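Local coordinates for aromatic amino acid exporter YddG (Starkeya novella, PDB 5I20), which exports amino acids of many kinds, including threonine, methionine, lysine and glutamate, across the inner membrane of the bacterium, binding them in a large central cavity, at residues 12-17 against 238-243; 4-9 against 228-233. All coordinates share one frame; numbering follows the deposited sequence.

Helix 3-17 serves both contacts: its first half meets 228-233 (interaction 2) and its second half meets 238-243 (interaction 1), the centres about 9 Å apart. Its partners are the consecutive helices 224-234 and 237-243, and Leu240 wedges between the contacts, with Leu240 CD2 3.3 Å from Thr7 O and Leu240 CD1 3.6 Å from Gly231 O. Deeper in, Trp17 CH2 packs 3.4 Å from Trp228 CD2, the ring planes being inclined by about 60°. One lipid, OLC of chain H, touches both. The central cavity binds the substrates. The centre of interaction 1 lies about 8 Å from the centre of the chain, that of interaction 2 about 14 Å, nearer the cytoplasmic start of helix 3-17.

Interaction 1: 12-17 against 238-243; sequences TAILLW and RLLGVL. With OLC ((2R)-2,3-dihydroxypropyl (9Z)-octadec-9-enoate), chain G; OLC ((2R)-2,3-dihydroxypropyl (9Z)-octadec-9-enoate), chain J; OLC ((2R)-2,3-dihydroxypropyl (9Z)-octadec-9-enoate), chain H; SO4 (sulfate ion), chain K.
CG1 of Ile14 lies beside the backbone N (chi1 -58°), which leaves CG2 anti to that N, and chi2 of 167° extends the chain to CD1, so that both branches meet the C-terminal end of helix 237-243. CG2 of Ile14 lies 3.7 Å from Leu243 O, while Ile14 CD1 reaches Leu243 CB at 3.9 Å. Ile14 CD1 sits 4.3 Å from Leu240 CD2, and no hydrogen bond joins the segments. Leu243 turns its CD1 to lipid, 3.7 Å from C6 of OLC in chain H. C9 of OLC in chain G stands over the middle of one face of the Trp17 ring, 3.4 Å above the plane, and Ala13 O lies against the opposite face, offset toward the rim. Trp17 NE1 is hydrogen-bonded to Pro220 O; a leucine here would probably leave that oxygen without its mate and the lipid chain without flat support. At the N-terminal end of helix 237-243, Arg238 NH2 gives a weak 2.8 Å hydrogen bond to O2 of a sulfate, probably from the crystallisation liquor, while Arg238 NH1 is salt-bridged to Asp236. Ile14, Leu240 and Leu243 thus form apolar transmembrane helix packing near the middle of the basket-shaped DMT fold.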
ATOM      1  N   THR A  12       0.967  -4.006 -10.607  1.00 41.38           N
ATOM      2  CA  THR A  12      -0.065  -4.979 -10.280  1.00 43.00           C
ATOM      3  C   THR A  12      -0.385  -4.935  -8.782  1.00 48.42           C
ATOM      4  O   THR A  12      -1.510  -5.232  -8.380  1.00 50.96           O
ATOM      5  CB  THR A  12       0.338  -6.413 -10.696  1.00 48.48           C
ATOM      6  OG1 THR A  12       1.535  -6.808 -10.018  1.00 45.30           O
ATOM      7  CG2 THR A  12       0.562  -6.489 -12.204  1.00 49.23           C
ATOM      8  N   ALA A  13       0.593  -4.551  -7.964  1.00 40.34           N
ATOM      9  CA  ALA A  13       0.354  -4.353  -6.534  1.00 42.11           C
ATOM     10  C   ALA A  13      -0.635  -3.215  -6.314  1.00 43.12           C
ATOM     11  O   ALA A  13      -1.529  -3.303  -5.472  1.00 42.19           O
ATOM     12  CB  ALA A  13       1.657  -4.067  -5.801  1.00 39.21           C
ATOM     13  N   ILE A  14      -0.457  -2.146  -7.083  1.00 38.23           N
ATOM     14  CA  ILE A  14      -1.345  -0.992  -7.034  1.00 50.23           C
ATOM     15  C   ILE A  14      -2.758  -1.375  -7.470  1.00 47.60           C
ATOM     16  O   ILE A  14      -3.743  -0.891  -6.910  1.00 47.57           O
ATOM     17  CB  ILE A  14      -0.811   0.149  -7.918  1.00 37.22           C
ATOM     18  CG1 ILE A  14       0.591   0.551  -7.453  1.00 36.86           C
ATOM     19  CG2 ILE A  14      -1.756   1.340  -7.898  1.00 36.67           C
ATOM     20  CD1 ILE A  14       1.336   1.446  -8.430  1.00 39.54           C
ATOM     21  N   LEU A  15      -2.852  -2.250  -8.467  1.00 39.04           N
ATOM     22  CA  LEU A  15      -4.145  -2.760  -8.914  1.00 43.54           C
ATOM     23  C   LEU A  15      -4.817  -3.589  -7.822  1.00 44.04           C
ATOM     24  O   LEU A  15      -6.011  -3.449  -7.578  1.00 41.58           O
ATOM     25  CB  LEU A  15      -3.987  -3.599 -10.182  1.00 45.79           C
ATOM     26  CG  LEU A  15      -3.556  -2.851 -11.444  1.00 51.44           C
ATOM     27  CD1 LEU A  15      -3.378  -3.815 -12.606  1.00 51.36           C
ATOM     28  CD2 LEU A  15      -4.566  -1.767 -11.789  1.00 50.49           C
ATOM     29  N   LEU A  16      -4.042  -4.445  -7.162  1.00 47.63           N
ATOM     30  CA  LEU A  16      -4.585  -5.317  -6.124  1.00 46.58           C
ATOM     31  C   LEU A  16      -4.984  -4.528  -4.876  1.00 45.28           C
ATOM     32  O   LEU A  16      -5.976  -4.853  -4.226  1.00 49.01           O
ATOM     33  CB  LEU A  16      -3.578  -6.416  -5.765  1.00 49.42           C
ATOM     34  CG  LEU A  16      -3.416  -7.532  -6.807  1.00 52.58           C
ATOM     35  CD1 LEU A  16      -2.212  -8.403  -6.490  1.00 54.01           C
ATOM     36  CD2 LEU A  16      -4.679  -8.383  -6.895  1.00 47.59           C
ATOM     37  N   TRP A  17      -4.224  -3.487  -4.550  1.00 41.21           N
ATOM     38  CA  TRP A  17      -4.543  -2.648  -3.397  1.00 42.49           C
ATOM     39  C   TRP A  17      -5.767  -1.774  -3.665  1.00 41.01           C
ATOM     40  O   TRP A  17      -6.396  -1.275  -2.734  1.00 40.95           O
ATOM     41  CB  TRP A  17      -3.340  -1.783  -3.013  1.00 41.81           C
ATOM     42  CG  TRP A  17      -2.193  -2.590  -2.481  1.00 44.54           C
ATOM     43  CD1 TRP A  17      -2.267  -3.783  -1.822  1.00 45.73           C
ATOM     44  CD2 TRP A  17      -0.799  -2.273  -2.582  1.00 45.19           C
ATOM     45  NE1 TRP A  17      -1.007  -4.223  -1.496  1.00 49.26           N
ATOM     46  CE2 TRP A  17      -0.088  -3.316  -1.954  1.00 49.93           C
ATOM     47  CE3 TRP A  17      -0.085  -1.207  -3.141  1.00 42.83           C
ATOM     48  CZ2 TRP A  17       1.304  -3.326  -1.870  1.00 46.36           C
ATOM     49  CZ3 TRP A  17       1.296  -1.217  -3.054  1.00 44.77           C
ATOM     50  CH2 TRP A  17       1.976  -2.271  -2.423  1.00 45.94           C
ATOM     51  N   ARG A 238      10.526   5.805  -8.699  1.00 52.34           N
ATOM     52  CA  ARG A 238       9.920   7.132  -8.674  1.00 52.75           C
ATOM     53  C   ARG A 238       8.630   7.135  -9.488  1.00 48.05           C
ATOM     54  O   ARG A 238       7.703   7.884  -9.189  1.00 46.96           O
ATOM     55  CB  ARG A 238      10.895   8.208  -9.178  1.00 54.89           C
ATOM     56  CG  ARG A 238      11.407   8.038 -10.597  1.00 58.00           C
ATOM     57  CD  ARG A 238      12.879   7.659 -10.605  1.00 55.86           C
ATOM     58  NE  ARG A 238      13.638   8.400 -11.607  1.00 56.10           N
ATOM     59  CZ  ARG A 238      13.815   8.004 -12.864  1.00 54.55           C
ATOM     60  NH1 ARG A 238      13.286   6.866 -13.288  1.00 61.48           N
ATOM     61  NH2 ARG A 238      14.523   8.749 -13.702  1.00 48.65           N
ATOM     62  N   LEU A 239       8.566   6.275 -10.497  1.00 48.25           N
ATOM     63  CA  LEU A 239       7.363   6.156 -11.309  1.00 46.28           C
ATOM     64  C   LEU A 239       6.266   5.389 -10.573  1.00 43.16           C
ATOM     65  O   LEU A 239       5.094   5.770 -10.625  1.00 38.34           O
ATOM     66  CB  LEU A 239       7.683   5.476 -12.642  1.00 52.02           C
ATOM     67  CG  LEU A 239       6.542   5.434 -13.660  1.00 58.83           C
ATOM     68  CD1 LEU A 239       5.953   6.822 -13.854  1.00 58.66           C
ATOM     69  CD2 LEU A 239       7.036   4.872 -14.982  1.00 64.49           C
ATOM     70  N   LEU A 240       6.646   4.314  -9.889  1.00 40.49           N
ATOM     71  CA  LEU A 240       5.685   3.525  -9.121  1.00 45.55           C
ATOM     72  C   LEU A 240       5.122   4.344  -7.961  1.00 42.53           C
ATOM     73  O   LEU A 240       3.989   4.126  -7.529  1.00 46.44           O
ATOM     74  CB  LEU A 240       6.327   2.230  -8.609  1.00 47.54           C
ATOM     75  CG  LEU A 240       6.553   1.144  -9.667  1.00 48.17           C
ATOM     76  CD1 LEU A 240       7.460   0.043  -9.138  1.00 40.01           C
ATOM     77  CD2 LEU A 240       5.222   0.561 -10.133  1.00 39.18           C
ATOM     78  N   GLY A 241       5.916   5.287  -7.462  1.00 41.08           N
ATOM     79  CA  GLY A 241       5.434   6.250  -6.486  1.00 39.34           C
ATOM     80  C   GLY A 241       4.323   7.099  -7.077  1.00 41.81           C
ATOM     81  O   GLY A 241       3.259   7.257  -6.478  1.00 45.87           O
ATOM     82  N   VAL A 242       4.572   7.634  -8.270  1.00 37.77           N
ATOM     83  CA  VAL A 242       3.582   8.429  -8.990  1.00 38.13           C
ATOM     84  C   VAL A 242       2.324   7.610  -9.273  1.00 37.60           C
ATOM     85  O   VAL A 242       1.207   8.064  -9.021  1.00 39.57           O
ATOM     86  CB  VAL A 242       4.153   8.969 -10.328  1.00 35.72           C
ATOM     87  CG1 VAL A 242       3.083   9.721 -11.111  1.00 35.69           C
ATOM     88  CG2 VAL A 242       5.350   9.871 -10.066  1.00 35.84           C
ATOM     89  N   LEU A 243       2.515   6.396  -9.778  1.00 42.31           N
ATOM     90  CA  LEU A 243       1.405   5.534 -10.174  1.00 37.84           C
ATOM     91  C   LEU A 243       0.570   5.046  -8.995  1.00 42.90           C
ATOM     92  O   LEU A 243      -0.570   4.624  -9.175  1.00 48.55           O
ATOM     93  CB  LEU A 243       1.928   4.335 -10.962  1.00 37.61           C
ATOM     94  CG  LEU A 243       2.569   4.662 -12.311  1.00 42.22           C
ATOM     95  CD1 LEU A 243       3.171   3.416 -12.934  1.00 38.67           C
ATOM     96  CD2 LEU A 243       1.555   5.307 -13.248  1.00 39.95           C
TER
HETATM   97  C10 OLC G 301       0.065   0.451   0.986  1.00 36.01           C
HETATM   98  C9  OLC G 301      -0.226  -0.955   0.589  1.00 40.57           C
HETATM   99  C11 OLC G 301       0.121   0.800   2.432  1.00 36.53           C
HETATM  100  C8  OLC G 301      -0.481  -1.987   1.632  1.00 38.74           C
HETATM  101  C16 OLC G 301      -4.187   3.323   3.230  1.00 60.24           C
HETATM  102  C12 OLC G 301      -0.290   2.220   2.625  1.00 44.11           C
HETATM  103  C7  OLC G 301      -1.943  -2.250   1.759  1.00 49.90           C
HETATM  104  C15 OLC G 301      -3.222   2.943   4.305  1.00 57.38           C
HETATM  105  C13 OLC G 301      -0.865   2.388   3.991  1.00 50.32           C
HETATM  106  C6  OLC G 301      -2.173  -3.318   2.777  1.00 57.95           C
HETATM  107  C14 OLC G 301      -1.870   3.489   3.986  1.00 54.38           C
HETATM  108  C5  OLC G 301      -3.046  -2.794   3.866  1.00 64.58           C
HETATM  109  C4  OLC G 301      -3.610  -3.928   4.656  1.00 66.13           C
HETATM  110  C3  OLC G 301      -4.636  -3.415   5.611  1.00 66.59           C
HETATM  111  C2  OLC G 301      -5.340  -4.565   6.249  1.00 70.57           C
HETATM  112  C10 OLC J 304      -3.892  -7.705 -10.965  1.00 68.95           C
HETATM  113  C9  OLC J 304      -2.587  -8.415 -11.113  1.00 66.97           C
HETATM  114  C11 OLC J 304      -5.097  -8.466 -10.524  1.00 68.50           C
HETATM  115  C8  OLC J 304      -2.487  -9.851 -10.721  1.00 68.16           C
HETATM  116  C7  OLC J 304      -1.574 -10.566 -11.659  1.00 66.93           C
HETATM  117  C6  OLC J 304      -0.171 -10.104 -11.457  1.00 65.38           C
HETATM  118  C5  OLC J 304       0.725 -11.291 -11.354  1.00 64.87           C
HETATM  119  C4  OLC J 304       1.855 -11.168 -12.321  1.00 65.03           C
HETATM  120  C3  OLC J 304       3.014 -11.955 -11.809  1.00 68.22           C
HETATM  121  C2  OLC J 304       3.928 -12.300 -12.933  1.00 72.55           C
HETATM  122  C1  OLC J 304       5.277 -12.634 -12.393  1.00 77.12           C
HETATM  123  O19 OLC J 304       6.377 -12.572 -13.216  1.00 79.07           O
HETATM  124  O20 OLC J 304       5.413 -12.908 -11.209  1.00 78.03           O
HETATM  125  C8  OLC H 302       0.726   2.300 -16.377  1.00 60.97           C
HETATM  126  C7  OLC H 302       1.327   0.949 -16.194  1.00 62.78           C
HETATM  127  C6  OLC H 302       2.748   1.083 -15.763  1.00 65.61           C
HETATM  128  C5  OLC H 302       3.569   1.539 -16.921  1.00 68.92           C
HETATM  129  C4  OLC H 302       5.001   1.208 -16.679  1.00 68.61           C
HETATM  130  C3  OLC H 302       5.833   1.849 -17.737  1.00 71.78           C
HETATM  131  C2  OLC H 302       7.207   1.273 -17.697  1.00 72.87           C
HETATM  132  C1  OLC H 302       8.199   2.382 -17.616  1.00 76.62           C
HETATM  133  O19 OLC H 302       9.247   2.219 -17.007  1.00 76.97           O
HETATM  134  O20 OLC H 302       7.959   3.557 -18.286  1.00 77.58           O
HETATM  135  S   SO4 K 305      15.752   8.031 -16.833  1.00 85.01           S
HETATM  136  O1  SO4 K 305      16.606   8.065 -18.016  1.00 91.93           O
HETATM  137  O2  SO4 K 305      16.333   8.869 -15.790  1.00 84.55           O
HETATM  138  O3  SO4 K 305      14.426   8.533 -17.181  1.00 84.87           O
HETATM  139  O4  SO4 K 305      15.644   6.660 -16.347  1.00 84.57           O

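Interaction 2: 4-9 against 228-233; sequences SSATLI and WDIGMK. With OLC ((2R)-2,3-dihydroxypropyl (9Z)-octadec-9-enoate), chain H.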
ATOM      1  N   SER A   4      11.134  -1.871 -17.445  1.00 58.59           N
ATOM      2  CA  SER A   4       9.734  -1.653 -17.792  1.00 58.12           C
ATOM      3  C   SER A   4       8.863  -2.807 -17.314  1.00 55.24           C
ATOM      4  O   SER A   4       7.729  -2.599 -16.881  1.00 53.27           O
ATOM      5  CB  SER A   4       9.571  -1.474 -19.302  1.00 68.35           C
ATOM      6  OG  SER A   4      10.123  -0.242 -19.733  1.00 75.01           O
ATOM      7  N   SER A   5       9.397  -4.021 -17.403  1.00 52.46           N
ATOM      8  CA  SER A   5       8.675  -5.208 -16.959  1.00 56.40           C
ATOM      9  C   SER A   5       8.426  -5.156 -15.460  1.00 54.04           C
ATOM     10  O   SER A   5       7.286  -5.268 -15.008  1.00 51.74           O
ATOM     11  CB  SER A   5       9.445  -6.479 -17.320  1.00 57.78           C
ATOM     12  OG  SER A   5       9.545  -6.625 -18.723  1.00 65.86           O
ATOM     13  N   ALA A   6       9.502  -4.975 -14.698  1.00 49.01           N
ATOM     14  CA  ALA A   6       9.419  -4.900 -13.245  1.00 55.35           C
ATOM     15  C   ALA A   6       8.515  -3.754 -12.796  1.00 53.37           C
ATOM     16  O   ALA A   6       7.778  -3.880 -11.814  1.00 54.05           O
ATOM     17  CB  ALA A   6      10.805  -4.746 -12.651  1.00 48.14           C
ATOM     18  N   THR A   7       8.569  -2.639 -13.518  1.00 45.39           N
ATOM     19  CA  THR A   7       7.689  -1.515 -13.229  1.00 49.74           C
ATOM     20  C   THR A   7       6.231  -1.912 -13.480  1.00 47.17           C
ATOM     21  O   THR A   7       5.358  -1.630 -12.663  1.00 45.41           O
ATOM     22  CB  THR A   7       8.042  -0.276 -14.074  1.00 48.86           C
ATOM     23  OG1 THR A   7       9.424   0.049 -13.890  1.00 48.01           O
ATOM     24  CG2 THR A   7       7.187   0.915 -13.661  1.00 42.18           C
ATOM     25  N   LEU A   8       5.977  -2.577 -14.602  1.00 46.78           N
ATOM     26  CA  LEU A   8       4.635  -3.048 -14.920  1.00 49.14           C
ATOM     27  C   LEU A   8       4.183  -4.066 -13.875  1.00 48.17           C
ATOM     28  O   LEU A   8       3.026  -4.067 -13.455  1.00 45.71           O
ATOM     29  CB  LEU A   8       4.588  -3.658 -16.324  1.00 58.43           C
ATOM     30  CG  LEU A   8       3.217  -3.678 -17.007  1.00 63.85           C
ATOM     31  CD1 LEU A   8       2.758  -2.260 -17.337  1.00 67.18           C
ATOM     32  CD2 LEU A   8       3.227  -4.547 -18.261  1.00 58.10           C
ATOM     33  N   ILE A   9       5.113  -4.921 -13.455  1.00 45.74           N
ATOM     34  CA  ILE A   9       4.865  -5.907 -12.405  1.00 50.00           C
ATOM     35  C   ILE A   9       4.510  -5.219 -11.079  1.00 53.41           C
ATOM     36  O   ILE A   9       3.570  -5.619 -10.392  1.00 43.16           O
ATOM     37  CB  ILE A   9       6.092  -6.838 -12.222  1.00 52.59           C
ATOM     38  CG1 ILE A   9       6.225  -7.785 -13.415  1.00 52.20           C
ATOM     39  CG2 ILE A   9       5.983  -7.664 -10.961  1.00 51.00           C
ATOM     40  CD1 ILE A   9       7.426  -8.708 -13.335  1.00 56.75           C
ATOM     41  N   TRP A 228       5.162  -6.031  -5.573  1.00 47.20           N
ATOM     42  CA  TRP A 228       5.642  -4.713  -5.171  1.00 48.21           C
ATOM     43  C   TRP A 228       7.137  -4.783  -4.880  1.00 48.43           C
ATOM     44  O   TRP A 228       7.894  -3.865  -5.199  1.00 46.99           O
ATOM     45  CB  TRP A 228       4.867  -4.217  -3.947  1.00 48.56           C
ATOM     46  CG  TRP A 228       5.222  -2.839  -3.474  1.00 48.01           C
ATOM     47  CD1 TRP A 228       5.905  -2.515  -2.337  1.00 38.34           C
ATOM     48  CD2 TRP A 228       4.891  -1.597  -4.111  1.00 47.97           C
ATOM     49  NE1 TRP A 228       6.025  -1.153  -2.230  1.00 45.02           N
ATOM     50  CE2 TRP A 228       5.412  -0.565  -3.303  1.00 43.86           C
ATOM     51  CE3 TRP A 228       4.210  -1.258  -5.283  1.00 44.68           C
ATOM     52  CZ2 TRP A 228       5.273   0.781  -3.633  1.00 36.56           C
ATOM     53  CZ3 TRP A 228       4.074   0.081  -5.608  1.00 42.45           C
ATOM     54  CH2 TRP A 228       4.604   1.082  -4.787  1.00 36.48           C
ATOM     55  N   ASP A 229       7.553  -5.893  -4.278  1.00 48.24           N
ATOM     56  CA  ASP A 229       8.962  -6.138  -3.998  1.00 50.76           C
ATOM     57  C   ASP A 229       9.771  -6.153  -5.294  1.00 51.72           C
ATOM     58  O   ASP A 229      10.870  -5.596  -5.355  1.00 49.17           O
ATOM     59  CB  ASP A 229       9.138  -7.455  -3.239  1.00 46.97           C
ATOM     60  CG  ASP A 229      10.546  -7.644  -2.716  1.00 48.15           C
ATOM     61  OD1 ASP A 229      10.925  -6.944  -1.755  1.00 46.88           O
ATOM     62  OD2 ASP A 229      11.272  -8.504  -3.256  1.00 59.74           O
ATOM     63  N   ILE A 230       9.217  -6.781  -6.327  1.00 50.34           N
ATOM     64  CA  ILE A 230       9.872  -6.838  -7.632  1.00 45.94           C
ATOM     65  C   ILE A 230      10.017  -5.444  -8.244  1.00 46.53           C
ATOM     66  O   ILE A 230      11.086  -5.082  -8.735  1.00 45.97           O
ATOM     67  CB  ILE A 230       9.101  -7.748  -8.609  1.00 52.61           C
ATOM     68  CG1 ILE A 230       9.179  -9.204  -8.143  1.00 55.89           C
ATOM     69  CG2 ILE A 230       9.653  -7.609 -10.023  1.00 47.98           C
ATOM     70  CD1 ILE A 230       8.475 -10.184  -9.061  1.00 49.14           C
ATOM     71  N   GLY A 231       8.939  -4.665  -8.203  1.00 46.41           N
ATOM     72  CA  GLY A 231       8.962  -3.309  -8.721  1.00 42.97           C
ATOM     73  C   GLY A 231       9.945  -2.409  -7.993  1.00 45.84           C
ATOM     74  O   GLY A 231      10.599  -1.575  -8.609  1.00 43.83           O
ATOM     75  N   MET A 232      10.051  -2.570  -6.677  1.00 47.35           N
ATOM     76  CA  MET A 232      10.940  -1.723  -5.887  1.00 47.65           C
ATOM     77  C   MET A 232      12.410  -2.061  -6.128  1.00 50.21           C
ATOM     78  O   MET A 232      13.270  -1.183  -6.060  1.00 47.92           O
ATOM     79  CB  MET A 232      10.621  -1.842  -4.391  1.00 45.12           C
ATOM     80  CG  MET A 232       9.341  -1.141  -3.942  1.00 39.71           C
ATOM     81  SD  MET A 232       9.325   0.650  -4.198  1.00 58.04           S
ATOM     82  CE  MET A 232       8.306   0.778  -5.664  1.00 38.55           C
ATOM     83  N   LYS A 233      12.689  -3.329  -6.418  1.00 52.34           N
ATOM     84  CA  LYS A 233      14.067  -3.802  -6.547  1.00 51.22           C
ATOM     85  C   LYS A 233      14.610  -3.739  -7.970  1.00 52.57           C
ATOM     86  O   LYS A 233      15.823  -3.667  -8.171  1.00 54.52           O
ATOM     87  CB  LYS A 233      14.180  -5.237  -6.024  1.00 50.60           C
ATOM     88  CG  LYS A 233      14.074  -5.350  -4.517  1.00 55.83           C
ATOM     89  CD  LYS A 233      14.147  -6.795  -4.057  1.00 55.84           C
ATOM     90  CE  LYS A 233      14.048  -6.880  -2.543  1.00 52.52           C
ATOM     91  NZ  LYS A 233      13.869  -8.277  -2.066  1.00 54.44           N
TER
HETATM   92  C8  OLC H 302       0.726   2.300 -16.377  1.00 60.97           C
HETATM   93  C7  OLC H 302       1.327   0.949 -16.194  1.00 62.78           C
HETATM   94  C6  OLC H 302       2.748   1.083 -15.763  1.00 65.61           C
HETATM   95  C5  OLC H 302       3.569   1.539 -16.921  1.00 68.92           C
HETATM   96  C4  OLC H 302       5.001   1.208 -16.679  1.00 68.61           C
HETATM   97  C3  OLC H 302       5.833   1.849 -17.737  1.00 71.78           C
HETATM   98  C2  OLC H 302       7.207   1.273 -17.697  1.00 72.87           C
HETATM   99  C1  OLC H 302       8.199   2.382 -17.616  1.00 76.62           C
HETATM  100  O19 OLC H 302       9.247   2.219 -17.007  1.00 76.97           O
HETATM  101  O20 OLC H 302       7.959   3.557 -18.286  1.00 77.58           O
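Next to the close backbone meeting of Ala6 and Gly231, the indole of Trp228 has Met232 CE 3.6 Å above one face of the ring, offset toward its rim; Trp163 stacks on the indole, and NE1 at its edge is hydrogen-bonded to Ser167. The carboxylate of Asp229 takes Lys233 NZ on the syn lone pair of OD2 at 2.9 Å, a salt bridge one helical turn along. Between the segments, Ala6 O lies 3.4 Å from Gly231 CA in a CA-H...O contact, bent to 126° at the hydrogen. With no side chain on Gly231, the axes come within 7.5 Å at 143°, a tightly packed, roughly antiparallel transmembrane helix pair of the DMT fold, with Ala6 and Gly231 at the close point and two isoleucines beside it. CG1 of Ile230 stands beside the backbone N (chi1 -67°), which leaves CG2 anti to it and sets that methyl between two neighbours. Ile230 CG2 meets Ile9 CG2 at 3.8 Å, the two side chains crossing obliquely, and approaches Ala6 CB at 4.1 Å. Thr7 OG1 is hydrogen-bonded to Arg3 O and Asp236 N, with Thr7 CG2 resting 3.7 Å from C4 of OLC in chain H.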